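Side-chain contact in ABC transporter periplasmic-binding protein YtfQ (Mycobacterium smegmatis, PDB 6HB0), which probably binds carbohydrate, with L-arabinofuranose the likely sugar, as the substrate-binding component of a mycobacterial ABC transporter: residues G18-G23 and D273-V278. Sequence-based numbering, arbitrary orientation.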
loop_
_atom_site.group_PDB
_atom_site.type_symbol
_atom_site.label_atom_id
_atom_site.label_comp_id
_atom_site.label_asym_id
_atom_site.label_seq_id
_atom_site.Cartn_x
_atom_site.Cartn_y
_atom_site.Cartn_z
ATOM N N GLY A 18 21.712 25.701 -9.802
ATOM C CA GLY A 18 22.021 24.239 -9.705
ATOM C C GLY A 18 21.124 23.456 -8.744
ATOM O O GLY A 18 21.618 22.610 -7.983
ATOM N N ALA A 19 19.816 23.743 -8.753
ATOM C CA ALA A 19 18.851 22.850 -8.117
ATOM C C ALA A 19 18.846 21.547 -8.950
ATOM O O ALA A 19 18.831 21.560 -10.163
ATOM C CB ALA A 19 17.464 23.465 -8.078
ATOM N N LEU A 20 18.875 20.420 -8.279
ATOM C CA LEU A 20 18.682 19.133 -8.930
ATOM C C LEU A 20 17.348 19.138 -9.729
ATOM O O LEU A 20 16.366 19.596 -9.227
ATOM C CB LEU A 20 18.683 18.092 -7.814
ATOM C CG LEU A 20 18.801 16.601 -8.065
ATOM C CD1 LEU A 20 17.448 15.989 -8.439
ATOM C CD2 LEU A 20 19.852 16.414 -9.134
ATOM N N THR A 21 17.332 18.660 -10.970
ATOM C CA THR A 21 16.108 18.538 -11.753
ATOM C C THR A 21 15.682 17.058 -11.854
ATOM O O THR A 21 16.436 16.198 -12.317
ATOM C CB THR A 21 16.232 19.175 -13.163
ATOM O OG1 THR A 21 16.464 20.571 -13.013
ATOM C CG2 THR A 21 14.989 19.067 -13.924
ATOM N N LEU A 22 14.436 16.809 -11.455
ATOM C CA LEU A 22 13.862 15.484 -11.385
ATOM C C LEU A 22 12.685 15.432 -12.301
ATOM O O LEU A 22 11.722 16.148 -12.114
ATOM C CB LEU A 22 13.387 15.189 -9.976
ATOM C CG LEU A 22 12.611 13.872 -9.755
ATOM C CD1 LEU A 22 13.478 12.698 -10.110
ATOM C CD2 LEU A 22 12.170 13.695 -8.294
ATOM N N GLY A 23 12.757 14.561 -13.301
ATOM C CA GLY A 23 11.588 14.284 -14.111
ATOM C C GLY A 23 10.799 13.142 -13.504
ATOM O O GLY A 23 11.366 12.088 -13.233
ATOM N N ASP A 273 15.522 12.452 -1.453
ATOM C CA ASP A 273 16.818 12.086 -0.910
ATOM C C ASP A 273 17.588 11.100 -1.801
ATOM O O ASP A 273 18.782 11.269 -2.063
ATOM C CB ASP A 273 16.641 11.512 0.484
ATOM C CG ASP A 273 17.952 11.084 1.065
ATOM O OD1 ASP A 273 18.840 11.964 1.230
ATOM O OD2 ASP A 273 18.127 9.871 1.305
ATOM N N LEU A 274 16.912 10.068 -2.291
ATOM C CA LEU A 274 17.499 9.167 -3.251
ATOM C C LEU A 274 17.878 9.838 -4.560
ATOM O O LEU A 274 18.899 9.511 -5.146
ATOM C CB LEU A 274 16.560 7.991 -3.565
ATOM C CG LEU A 274 16.423 7.084 -2.375
ATOM C CD1 LEU A 274 15.113 6.302 -2.448
ATOM C CD2 LEU A 274 17.623 6.170 -2.233
ATOM N N ALA A 275 17.059 10.755 -5.037
ATOM C CA ALA A 275 17.387 11.472 -6.255
ATOM C C ALA A 275 18.717 12.228 -6.100
ATOM O O ALA A 275 19.598 12.170 -6.962
ATOM C CB ALA A 275 16.276 12.410 -6.623
ATOM N N LYS A 276 18.878 12.879 -4.959
ATOM C CA LYS A 276 20.156 13.557 -4.670
ATOM C C LYS A 276 21.331 12.585 -4.634
ATOM O O LYS A 276 22.382 12.862 -5.204
ATOM C CB LYS A 276 20.048 14.329 -3.367
ATOM C CG LYS A 276 19.174 15.525 -3.507
ATOM C CD LYS A 276 18.979 16.228 -2.167
ATOM C CE LYS A 276 18.097 17.450 -2.380
ATOM N NZ LYS A 276 17.637 17.998 -1.079
ATOM N N LYS A 277 21.149 11.424 -4.010
ATOM C CA LYS A 277 22.209 10.446 -3.923
ATOM C C LYS A 277 22.600 9.935 -5.295
ATOM O O LYS A 277 23.796 9.899 -5.626
ATOM C CB LYS A 277 21.819 9.281 -3.027
ATOM C CG LYS A 277 21.762 9.682 -1.576
ATOM C CD LYS A 277 21.392 8.494 -0.712
ATOM C CE LYS A 277 21.454 8.882 0.759
ATOM N NZ LYS A 277 20.912 7.706 1.478
ATOM N N VAL A 278 21.610 9.542 -6.108
ATOM C CA VAL A 278 21.961 8.949 -7.386
ATOM C C VAL A 278 22.544 10.023 -8.349
ATOM O O VAL A 278 23.405 9.719 -9.144
ATOM C CB VAL A 278 20.806 8.130 -8.027
ATOM C CG1 VAL A 278 20.433 6.987 -7.119
ATOM C CG2 VAL A 278 19.623 8.994 -8.371
#
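Helix-on-sheet packing in the N-terminal alpha/beta lobe of the periplasmic binding protein brings the methyl of Ala275, on helix 269-279, against Leu20 and Leu22 of segment 18-23, which leads into strand 21-26. Two apolar approaches define the contact: Leu20 meets Ala275 CB with CD1 at 4.2 Å, while Leu22 presents CD1 and CD2 almost equally to the same CB, at 4.5 and 4.6 Å. In Leu20, chi1 of -167° sets CG anti to the backbone N, and chi2 of -82° then brings CD1, not CD2, against Ala275. With only a methyl at Ala275, the backbones lie close: the CA atoms of Leu20 and Lys276 are 7.2 Å apart. No hydrogen bond joins the two segments, so their direct contact is apolar. The same leucines also touch Val78 of the neighbouring strand 78-81, while Leu20 touches Ala279, one turn after Ala275, and Leu22 touches Met272, about a turn before it. The exposed Lys276 hydrogen-bonds through NZ to the carbonyl oxygen of Ala48. A helix from late in the sequence thus covers the parallel sheet that contains the chain's first strand, as in the two-lobed type I periplasmic binding protein fold, whose chain crosses between lobes.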